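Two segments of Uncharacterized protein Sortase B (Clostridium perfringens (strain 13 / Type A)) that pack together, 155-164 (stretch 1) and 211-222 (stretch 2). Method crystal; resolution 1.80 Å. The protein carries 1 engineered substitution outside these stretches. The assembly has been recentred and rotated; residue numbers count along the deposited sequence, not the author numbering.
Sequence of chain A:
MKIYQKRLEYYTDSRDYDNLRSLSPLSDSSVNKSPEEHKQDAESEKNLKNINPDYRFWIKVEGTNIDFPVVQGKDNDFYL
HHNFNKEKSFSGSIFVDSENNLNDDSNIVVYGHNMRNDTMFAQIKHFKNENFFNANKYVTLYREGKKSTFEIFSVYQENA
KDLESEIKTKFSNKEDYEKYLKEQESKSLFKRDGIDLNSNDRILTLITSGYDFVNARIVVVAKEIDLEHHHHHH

Stretch 1 155-164: VYQENAKDLE
Stretch 2 (211-222) YDFVNARIVVVA

This contact is an antiparallel strand pair that ends in a helix start, with backbone hydrogen bonds setting the register and side chains packing on both faces of the sheet. Strand 155-159 and strand 216-222 run at 155° to each other, their axes approaching to 4.6 Å. Most residues are extended, for example -156/168 at Tyr 156 and -111/134 at Ile 218, but phi rises to -63° at Asn 159 and -71° at Ala 216, where the pairing ends.

Two hydrogen-bonded pairs fix the register. Tyr 156 N donates to Val 219 O at 3.0 Å and Val 219 N returns to Tyr 156 O at 2.8 Å; two residues on, Glu 158 N reaches Arg 217 O at 3.0 Å and Arg 217 N reaches Glu 158 O at 2.9 Å. Between and beside them lie the non-hydrogen-bonded pairs, Val 155 with Val 220, Gln 157 with Ile 218 and Asn 159 with Ala 216. Gln 157 CA also lies 2.9 Å from Arg 217 O, a CA-H...O contact.

On the face of Tyr 156, Glu 158, Arg 217 and Val 219, the tyrosine (chi1 63°, chi2 -88°) lays its ring against Val 219 (t): Val 219 CB stands 3.8 Å from the Tyr 156 ring centroid, 16° off the normal, a CH-pi contact. Leu 163 (t, p), in the helix, covers the same valine, Leu 163 CD2 to Val 219 CG2 3.7 Å. Arg 217 (m, m, t, chi4 -98°) turns back, and its NH1 donates to Ala 216 O at 3.0 Å. Its flat guanidinium face suits an apolar methyl: Ala 160 CB lies over it, 3.5 Å from Arg 217 CZ.

On the other face, Val 155 CG2 meets Val 220 CG2 at 4.1 Å. Gln 157 (p, t, chi3 20°) extends past Ile 218 (m, t) to the loop, where its amide NE2 meets a carboxylate, donating to Asp 212 OD2 at 2.9 Å; water 1 donates to Gln 157 OE1 and accepts from Asp 212 N.

A type II turn, Phe 213 to Ala 216, leads into the second strand, closed by Ala 216 N to Phe 213 O at 3.2 Å, with Asn 215 at 59/32. Phe 213 (p) sets its ring edge against the backbone, Phe 213 CZ 3.7 Å from Glu 158 C. Asn 159 (t), paired with Ala 216 at the end of the turn, caps the helix: Asn 159 OD1 takes up N-H groups of the first turn, from Asp 162 N at 3.2 Å and, weakly, Lys 161 N at 2.8 Å. Ala 160 N makes a weak bond to Asn 215 O at 2.9 Å, tying helix start to turn.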

ATOM      1  N   VAL A 155      10.358  -7.178  -4.255  1.00 14.80           N
ATOM      2  CA  VAL A 155      10.149  -6.038  -5.127  1.00 13.66           C
ATOM      3  C   VAL A 155      10.375  -6.491  -6.574  1.00 14.74           C
ATOM      4  O   VAL A 155      11.253  -7.301  -6.847  1.00 14.57           O
ATOM      5  CB  VAL A 155      11.115  -4.852  -4.832  1.00 14.70           C
ATOM      6  CG1 VAL A 155      12.582  -5.290  -4.944  1.00 14.33           C
ATOM      7  CG2 VAL A 155      10.856  -3.707  -5.788  1.00 17.19           C
ATOM      8  N   TYR A 156       9.451  -6.128  -7.447  1.00 11.70           N
ATOM      9  CA  TYR A 156       9.557  -6.482  -8.864  1.00 13.95           C
ATOM     10  C   TYR A 156       8.778  -5.558  -9.784  1.00 16.45           C
ATOM     11  O   TYR A 156       7.903  -4.802  -9.345  1.00 13.55           O
ATOM     12  CB  TYR A 156       9.176  -7.963  -9.097  1.00 15.41           C
ATOM     13  CG  TYR A 156       7.750  -8.340  -8.757  1.00 14.04           C
ATOM     14  CD1 TYR A 156       7.398  -8.735  -7.459  1.00 14.06           C
ATOM     15  CD2 TYR A 156       6.745  -8.283  -9.721  1.00 15.50           C
ATOM     16  CE1 TYR A 156       6.101  -9.068  -7.139  1.00 14.46           C
ATOM     17  CE2 TYR A 156       5.458  -8.709  -9.438  1.00 15.88           C
ATOM     18  CZ  TYR A 156       5.125  -9.031  -8.136  1.00 14.73           C
ATOM     19  OH  TYR A 156       3.834  -9.377  -7.824  1.00 16.08           O
ATOM     20  N   GLN A 157       9.022  -5.674 -11.089  1.00 14.48           N
ATOM     21  CA  GLN A 157       8.149  -4.994 -12.022  1.00 17.53           C
ATOM     22  C   GLN A 157       7.835  -5.904 -13.183  1.00 21.26           C
ATOM     23  O   GLN A 157       8.598  -6.829 -13.509  1.00 20.21           O
ATOM     24  CB  GLN A 157       8.718  -3.647 -12.490  1.00 28.41           C
ATOM     25  CG  GLN A 157      10.132  -3.673 -13.019  1.00 28.18           C
ATOM     26  CD  GLN A 157      10.641  -2.289 -13.442  1.00 22.00           C
ATOM     27  OE1 GLN A 157      10.114  -1.250 -13.035  1.00 27.46           O
ATOM     28  NE2 GLN A 157      11.563  -2.286 -14.369  1.00 24.43           N
ATOM     29  N   GLU A 158       6.673  -5.701 -13.759  1.00 18.98           N
ATOM     30  CA  GLU A 158       6.306  -6.490 -14.919  1.00 25.36           C
ATOM     31  C   GLU A 158       5.186  -5.823 -15.639  1.00 18.91           C
ATOM     32  O   GLU A 158       4.683  -4.803 -15.218  1.00 18.58           O
ATOM     33  CB  GLU A 158       5.893  -7.918 -14.511  1.00 37.90           C
ATOM     34  CG  GLU A 158       4.748  -7.980 -13.517  1.00 26.69           C
ATOM     35  CD  GLU A 158       4.373  -9.414 -13.115  1.00 29.84           C
ATOM     36  OE1 GLU A 158       3.187  -9.784 -13.215  1.00 23.57           O
ATOM     37  OE2 GLU A 158       5.275 -10.219 -12.814  1.00 24.60           O
ATOM     38  N   ASN A 159       4.793  -6.434 -16.740  1.00 18.94           N
ATOM     39  CA  ASN A 159       3.748  -5.907 -17.573  1.00 20.09           C
ATOM     40  C   ASN A 159       2.397  -5.850 -16.827  1.00 15.40           C
ATOM     41  O   ASN A 159       2.019  -6.806 -16.158  1.00 19.30           O
ATOM     42  CB  ASN A 159       3.627  -6.821 -18.784  1.00 22.85           C
ATOM     43  CG  ASN A 159       2.421  -6.509 -19.605  1.00 21.04           C
ATOM     44  OD1 ASN A 159       1.342  -7.049 -19.355  1.00 26.70           O
ATOM     45  ND2 ASN A 159       2.570  -5.603 -20.545  1.00 26.80           N
ATOM     46  N   ALA A 160       1.610  -4.813 -17.075  1.00 18.73           N
ATOM     47  CA  ALA A 160       0.387  -4.616 -16.305  1.00 18.10           C
ATOM     48  C   ALA A 160      -0.641  -5.732 -16.515  1.00 25.68           C
ATOM     49  O   ALA A 160      -1.365  -6.104 -15.597  1.00 19.17           O
ATOM     50  CB  ALA A 160      -0.222  -3.271 -16.608  1.00 18.65           C
ATOM     51  N   LYS A 161      -0.768  -6.217 -17.743  1.00 22.09           N
ATOM     52  CA  LYS A 161      -1.724  -7.292 -18.002  1.00 22.66           C
ATOM     53  C   LYS A 161      -1.389  -8.604 -17.289  1.00 20.98           C
ATOM     54  O   LYS A 161      -2.276  -9.272 -16.760  1.00 28.32           O
ATOM     55  CB  LYS A 161      -1.862  -7.516 -19.509  1.00 22.91           C
ATOM     56  CG  LYS A 161      -2.508  -6.355 -20.229  1.00 23.86           C
ATOM     57  CD  LYS A 161      -3.979  -6.273 -19.901  1.00 27.04           C
ATOM     58  CE  LYS A 161      -4.671  -5.190 -20.685  1.00 31.09           C
ATOM     59  NZ  LYS A 161      -6.025  -4.943 -20.121  1.00 40.60           N
ATOM     60  N   ASP A 162      -0.120  -8.976 -17.239  1.00 23.13           N
ATOM     61  CA  ASP A 162       0.280 -10.128 -16.466  1.00 26.14           C
ATOM     62  C   ASP A 162       0.007  -9.953 -14.991  1.00 26.64           C
ATOM     63  O   ASP A 162      -0.502 -10.843 -14.321  1.00 21.93           O
ATOM     64  CB  ASP A 162       1.764 -10.398 -16.654  1.00 29.32           C
ATOM     65  CG  ASP A 162       2.018 -11.449 -17.696  1.00 34.64           C
ATOM     66  OD1 ASP A 162       1.024 -11.991 -18.243  1.00 33.29           O
ATOM     67  OD2 ASP A 162       3.202 -11.690 -18.005  1.00 22.97           O
ATOM     68  N   LEU A 163       0.307  -8.767 -14.496  1.00 24.46           N
ATOM     69  CA  LEU A 163       0.124  -8.494 -13.089  1.00 18.04           C
ATOM     70  C   LEU A 163      -1.332  -8.653 -12.694  1.00 15.78           C
ATOM     71  O   LEU A 163      -1.659  -9.204 -11.638  1.00 16.89           O
ATOM     72  CB  LEU A 163       0.631  -7.093 -12.774  1.00 15.29           C
ATOM     73  CG  LEU A 163       0.642  -6.828 -11.276  1.00 17.40           C
ATOM     74  CD1 LEU A 163       1.545  -7.843 -10.592  1.00 16.79           C
ATOM     75  CD2 LEU A 163       1.073  -5.392 -11.000  1.00 18.05           C
ATOM     76  N   GLU A 164      -2.208  -8.096 -13.511  1.00 19.35           N
ATOM     77  CA  GLU A 164      -3.639  -8.075 -13.238  1.00 21.42           C
ATOM     78  C   GLU A 164      -4.234  -9.480 -13.153  1.00 25.39           C
ATOM     79  O   GLU A 164      -5.061  -9.746 -12.269  1.00 27.45           O
ATOM     80  CB  GLU A 164      -4.310  -7.264 -14.346  1.00 28.06           C
ATOM     81  CG  GLU A 164      -5.721  -6.832 -14.073  1.00 44.53           C
ATOM     82  CD  GLU A 164      -6.373  -6.292 -15.326  1.00 47.23           C
ATOM     83  OE1 GLU A 164      -5.656  -6.122 -16.338  1.00 50.13           O
ATOM     84  OE2 GLU A 164      -7.608  -6.136 -15.324  1.00 63.41           O
ATOM     85  N   TYR A 211       7.909   3.477 -15.503  1.00 23.54           N
ATOM     86  CA  TYR A 211       8.170   4.005 -16.836  1.00 23.58           C
ATOM     87  C   TYR A 211       9.419   3.452 -17.498  1.00 25.02           C
ATOM     88  O   TYR A 211       9.771   3.870 -18.602  1.00 23.93           O
ATOM     89  CB  TYR A 211       8.238   5.509 -16.757  1.00 26.70           C
ATOM     90  CG  TYR A 211       6.954   6.090 -16.286  1.00 30.26           C
ATOM     91  CD1 TYR A 211       5.877   6.208 -17.151  1.00 34.16           C
ATOM     92  CD2 TYR A 211       6.749   6.376 -14.940  1.00 27.19           C
ATOM     93  CE1 TYR A 211       4.646   6.654 -16.710  1.00 38.86           C
ATOM     94  CE2 TYR A 211       5.491   6.738 -14.477  1.00 34.00           C
ATOM     95  CZ  TYR A 211       4.466   6.953 -15.378  1.00 47.49           C
ATOM     96  OH  TYR A 211       3.250   7.457 -14.950  1.00 44.23           O
ATOM     97  N   ASP A 212       9.957   2.373 -16.950  1.00 22.69           N
ATOM     98  CA  ASP A 212      11.067   1.684 -17.606  1.00 22.89           C
ATOM     99  C   ASP A 212      10.675   1.106 -18.981  1.00 25.23           C
ATOM    100  O   ASP A 212      11.531   0.880 -19.829  1.00 29.13           O
ATOM    101  CB  ASP A 212      11.587   0.553 -16.731  1.00 23.03           C
ATOM    102  CG  ASP A 212      12.549   1.022 -15.694  1.00 22.65           C
ATOM    103  OD1 ASP A 212      12.879   2.215 -15.705  1.00 27.42           O
ATOM    104  OD2 ASP A 212      12.900   0.218 -14.806  1.00 24.18           O
ATOM    105  N   PHE A 213       9.433   0.645 -19.081  1.00 24.93           N
ATOM    106  CA  PHE A 213       8.894   0.083 -20.308  1.00 24.75           C
ATOM    107  C   PHE A 213       7.403   0.366 -20.301  1.00 26.90           C
ATOM    108  O   PHE A 213       6.834   0.676 -19.249  1.00 18.53           O
ATOM    109  CB  PHE A 213       9.183  -1.423 -20.425  1.00 26.48           C
ATOM    110  CG  PHE A 213       8.748  -2.249 -19.225  1.00 24.23           C
ATOM    111  CD1 PHE A 213       9.669  -2.607 -18.241  1.00 19.11           C
ATOM    112  CD2 PHE A 213       7.482  -2.818 -19.177  1.00 22.95           C
ATOM    113  CE1 PHE A 213       9.285  -3.419 -17.173  1.00 18.99           C
ATOM    114  CE2 PHE A 213       7.109  -3.669 -18.133  1.00 20.72           C
ATOM    115  CZ  PHE A 213       7.989  -3.901 -17.090  1.00 21.99           C
ATOM    116  N   VAL A 214       6.777   0.373 -21.473  1.00 18.75           N
ATOM    117  CA  VAL A 214       5.367   0.730 -21.528  1.00 19.78           C
ATOM    118  C   VAL A 214       4.483  -0.261 -20.753  1.00 16.36           C
ATOM    119  O   VAL A 214       4.781  -1.461 -20.673  1.00 20.06           O
ATOM    120  CB  VAL A 214       4.868   0.904 -22.987  1.00 23.33           C
ATOM    121  CG1 VAL A 214       4.987  -0.381 -23.768  1.00 26.24           C
ATOM    122  CG2 VAL A 214       3.433   1.399 -22.997  1.00 22.76           C
ATOM    123  N   ASN A 215       3.514   0.289 -20.029  1.00 16.92           N
ATOM    124  CA  ASN A 215       2.655  -0.489 -19.131  1.00 18.28           C
ATOM    125  C   ASN A 215       3.403  -1.248 -18.023  1.00 20.26           C
ATOM    126  O   ASN A 215       2.939  -2.296 -17.556  1.00 16.63           O
ATOM    127  CB  ASN A 215       1.807  -1.472 -19.944  1.00 19.80           C
ATOM    128  CG  ASN A 215       0.876  -0.776 -20.921  1.00 20.26           C
ATOM    129  OD1 ASN A 215       0.339   0.271 -20.627  1.00 21.09           O
ATOM    130  ND2 ASN A 215       0.796  -1.296 -22.128  1.00 26.78           N
ATOM    131  N   ALA A 216       4.518  -0.696 -17.560  1.00 18.90           N
ATOM    132  CA  ALA A 216       5.228  -1.281 -16.425  1.00 16.44           C
ATOM    133  C   ALA A 216       4.415  -1.050 -15.161  1.00 13.02           C
ATOM    134  O   ALA A 216       3.703  -0.040 -15.037  1.00 15.10           O
ATOM    135  CB  ALA A 216       6.617  -0.686 -16.260  1.00 15.61           C
ATOM    136  N   ARG A 217       4.416  -2.060 -14.310  1.00 12.91           N
ATOM    137  CA  ARG A 217       3.943  -1.937 -12.954  1.00 14.00           C
ATOM    138  C   ARG A 217       5.074  -2.267 -12.011  1.00 16.57           C
ATOM    139  O   ARG A 217       5.809  -3.247 -12.217  1.00 15.11           O
ATOM    140  CB  ARG A 217       2.782  -2.890 -12.701  1.00 14.79           C
ATOM    141  CG  ARG A 217       1.558  -2.596 -13.517  1.00 18.93           C
ATOM    142  CD  ARG A 217       0.960  -1.288 -13.108  1.00 20.59           C
ATOM    143  NE  ARG A 217      -0.267  -0.974 -13.812  1.00 31.32           N
ATOM    144  CZ  ARG A 217      -0.356  -0.179 -14.882  1.00 36.49           C
ATOM    145  NH1 ARG A 217       0.730   0.330 -15.470  1.00 34.94           N
ATOM    146  NH2 ARG A 217      -1.547   0.052 -15.408  1.00 35.02           N
ATOM    147  N   ILE A 218       5.167  -1.507 -10.933  1.00 13.87           N
ATOM    148  CA  ILE A 218       6.153  -1.830  -9.882  1.00 12.34           C
ATOM    149  C   ILE A 218       5.435  -2.298  -8.609  1.00 13.54           C
ATOM    150  O   ILE A 218       4.435  -1.738  -8.250  1.00 14.02           O
ATOM    151  CB  ILE A 218       7.000  -0.589  -9.540  1.00 13.68           C
ATOM    152  CG1 ILE A 218       7.575   0.036 -10.830  1.00 13.74           C
ATOM    153  CG2 ILE A 218       8.115  -0.936  -8.560  1.00 17.06           C
ATOM    154  CD1 ILE A 218       8.296   1.355 -10.622  1.00 18.69           C
ATOM    155  N   VAL A 219       5.926  -3.388  -8.011  1.00 13.71           N
ATOM    156  CA  VAL A 219       5.214  -4.092  -6.941  1.00 14.34           C
ATOM    157  C   VAL A 219       6.156  -4.274  -5.755  1.00 13.26           C
ATOM    158  O   VAL A 219       7.284  -4.715  -5.917  1.00 14.65           O
ATOM    159  CB  VAL A 219       4.710  -5.482  -7.388  1.00 12.47           C
ATOM    160  CG1 VAL A 219       3.797  -6.114  -6.339  1.00 12.73           C
ATOM    161  CG2 VAL A 219       4.003  -5.403  -8.734  1.00 19.39           C
ATOM    162  N   VAL A 220       5.656  -3.966  -4.561  1.00 12.19           N
ATOM    163  CA  VAL A 220       6.312  -4.306  -3.329  1.00 13.51           C
ATOM    164  C   VAL A 220       5.385  -5.162  -2.450  1.00 14.50           C
ATOM    165  O   VAL A 220       4.191  -4.909  -2.368  1.00 13.93           O
ATOM    166  CB  VAL A 220       6.756  -3.056  -2.544  1.00 14.49           C
ATOM    167  CG1 VAL A 220       7.277  -3.461  -1.171  1.00 19.71           C
ATOM    168  CG2 VAL A 220       7.861  -2.321  -3.310  1.00 18.19           C
ATOM    169  N   VAL A 221       5.903  -6.295  -1.993  1.00 13.86           N
ATOM    170  CA  VAL A 221       5.135  -7.193  -1.123  1.00 14.51           C
ATOM    171  C   VAL A 221       5.856  -7.345   0.218  1.00 14.65           C
ATOM    172  O   VAL A 221       7.086  -7.490   0.288  1.00 14.81           O
ATOM    173  CB  VAL A 221       4.928  -8.587  -1.766  1.00 13.49           C
ATOM    174  CG1 VAL A 221       3.788  -9.326  -1.102  1.00 13.58           C
ATOM    175  CG2 VAL A 221       4.643  -8.459  -3.273  1.00 14.17           C
ATOM    176  N   ALA A 222       5.072  -7.282   1.288  1.00 16.10           N
ATOM    177  CA  ALA A 222       5.589  -7.253   2.654  1.00 15.79           C
ATOM    178  C   ALA A 222       4.718  -8.161   3.527  1.00 14.66           C
ATOM    179  O   ALA A 222       3.537  -8.399   3.210  1.00 11.69           O
ATOM    180  CB  ALA A 222       5.545  -5.825   3.187  1.00 16.21           C
TER
HETATM  181  O   HOH W   1       9.837   1.211 -14.325  1.00 25.85           O